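Phosphoenolpyruvate--glycerone phosphotransferase (Enterococcus faecalis, PDB 3B48) probably serves as the DhaM phosphoryl donor of the dihydroxyacetone kinase complex, relaying phosphate from phosphoenolpyruvate towards dihydroxyacetone. Local coordinates at residues H13-M16 and I17-I21. Numbering follows the deposited sequence.
Sequences HSKM and ITDGI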
loop_
_atom_site.group_PDB
_atom_site.type_symbol
_atom_site.label_atom_id
_atom_site.label_comp_id
_atom_site.label_asym_id
_atom_site.label_seq_id
_atom_site.Cartn_x
_atom_site.Cartn_y
_atom_site.Cartn_z
ATOM N N HIS B 13 -7.132 6.899 -4.592
ATOM C CA HIS B 13 -7.765 7.026 -5.920
ATOM C C HIS B 13 -8.400 5.726 -6.419
ATOM O O HIS B 13 -9.389 5.753 -7.089
ATOM C CB HIS B 13 -6.764 7.503 -6.968
ATOM C CG HIS B 13 -6.568 8.979 -6.981
ATOM N ND1 HIS B 13 -6.335 9.687 -8.141
ATOM C CD2 HIS B 13 -6.587 9.888 -5.981
ATOM C CE1 HIS B 13 -6.212 10.968 -7.851
ATOM N NE2 HIS B 13 -6.360 11.114 -6.545
ATOM N N SER B 14 -7.804 4.591 -6.077
ATOM C CA SER B 14 -8.167 3.295 -6.658
ATOM C C SER B 14 -9.054 2.543 -5.693
ATOM O O SER B 14 -8.657 2.285 -4.554
ATOM C CB SER B 14 -6.882 2.490 -6.969
ATOM O OG SER B 14 -7.098 1.127 -7.305
ATOM N N LYS B 15 -10.264 2.223 -6.161
ATOM C CA LYS B 15 -11.182 1.334 -5.459
ATOM C C LYS B 15 -10.621 -0.087 -5.509
ATOM O O LYS B 15 -10.806 -0.866 -4.573
ATOM C CB LYS B 15 -12.605 1.403 -6.040
ATOM C CG LYS B 15 -13.608 0.454 -5.320
ATOM C CD LYS B 15 -15.086 0.709 -5.728
ATOM C CE LYS B 15 -16.021 -0.496 -5.467
ATOM N NZ LYS B 15 -16.353 -0.712 -4.010
HETATM N N MSE B 16 -9.920 -0.420 -6.584
HETATM C CA MSE B 16 -9.235 -1.713 -6.634
HETATM C C MSE B 16 -8.265 -1.934 -5.463
HETATM O O MSE B 16 -8.245 -3.024 -4.852
HETATM C CB MSE B 16 -8.484 -1.889 -7.940
HETATM C CG MSE B 16 -9.209 -2.651 -8.976
HETATM SE SE MSE B 16 -7.859 -3.257 -10.260
HETATM C CE MSE B 16 -8.002 -5.204 -9.928
ATOM N N ILE B 17 -7.465 -0.912 -5.169
ATOM C CA ILE B 17 -6.496 -0.980 -4.054
ATOM C C ILE B 17 -7.221 -1.195 -2.709
ATOM O O ILE B 17 -6.946 -2.178 -2.010
ATOM C CB ILE B 17 -5.530 0.261 -3.991
ATOM C CG1 ILE B 17 -4.606 0.283 -5.209
ATOM C CG2 ILE B 17 -4.744 0.256 -2.692
ATOM C CD1 ILE B 17 -3.683 1.509 -5.321
ATOM N N THR B 18 -8.162 -0.320 -2.360
ATOM C CA THR B 18 -8.824 -0.419 -1.066
ATOM C C THR B 18 -9.679 -1.678 -0.883
ATOM O O THR B 18 -9.800 -2.179 0.245
ATOM C CB THR B 18 -9.671 0.848 -0.730
ATOM O OG1 THR B 18 -10.748 0.970 -1.658
ATOM C CG2 THR B 18 -8.829 2.105 -0.816
ATOM N N ASP B 19 -10.329 -2.153 -1.959
ATOM C CA ASP B 19 -11.067 -3.414 -1.905
ATOM C C ASP B 19 -10.050 -4.555 -1.693
ATOM O O ASP B 19 -10.269 -5.458 -0.912
ATOM C CB ASP B 19 -11.822 -3.714 -3.227
ATOM C CG ASP B 19 -13.059 -2.855 -3.459
ATOM O OD1 ASP B 19 -13.698 -2.329 -2.539
ATOM O OD2 ASP B 19 -13.430 -2.750 -4.629
ATOM N N GLY B 20 -8.956 -4.507 -2.441
ATOM C CA GLY B 20 -7.906 -5.517 -2.351
ATOM C C GLY B 20 -7.300 -5.617 -0.972
ATOM O O GLY B 20 -7.072 -6.726 -0.464
ATOM N N ILE B 21 -7.047 -4.464 -0.354
ATOM C CA ILE B 21 -6.513 -4.421 1.027
ATOM C C ILE B 21 -7.499 -5.074 2.000
ATOM O O ILE B 21 -7.115 -5.911 2.817
ATOM C CB ILE B 21 -6.282 -2.993 1.510
ATOM C CG1 ILE B 21 -5.164 -2.295 0.743
ATOM C CG2 ILE B 21 -5.951 -2.959 3.005
ATOM C CD1 ILE B 21 -5.064 -0.817 1.167
#
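Lys15 reaches along the first turn of helix 15-27 to meet Asp19, four residues on. Its CB starts out heading away from the following turn, and Lys15 CG, anti to the backbone N (chi1 179°), is the first atom to touch, 3.3 Å from Asp19 OD2. The chain then runs on nearly extended: CD passes the same oxygen more loosely, Lys15 CE comes back to 3.5 Å from Asp19 OD2, and a bend at chi4 (74°) brings the ammonium round in front of the two carboxylate oxygens, a little nearer OD1. There Lys15 NZ lies 3.4 Å from Asp19 OD1, a long salt bridge whose hydrogen bond is weak. Asp19 OD1 has a stronger partner in the hydroxyl of Ser38, so the lysine would at most partly offset the charge of a carboxylate that Ser38 also holds. The backbone adds the helical bond from Asp19 N to Lys15 O, at 3.0 Å, and Gly20 N to Met16 O, 2.9 Å, continues the ladder.

One residue earlier, Ser14 is the N-cap. Its OG accepts from Ile17 N at 3.0 Å, satisfying an amide of the first turn, while Ser14 CB and OG also lie against the Ile17 side chain, with Ile17 CG1 3.4 Å from Ser14 OG.

The helix follows strand 6-11 and leads to strand 35-38 in a beta-alpha-beta unit of the parallel sheet. Thr18 faces Leu10 and, through OG1, bonds to Ser38 and Gly40; Ile17 and Ile21 pack on Leu102 of helix 102-113. The second subunit closes over the start of the helix: Ser14 and Ile17 pack on its Gly20 while Met16 and Asp19 meet its Asp19 and Met16, placing this helix start in the homodimer interface.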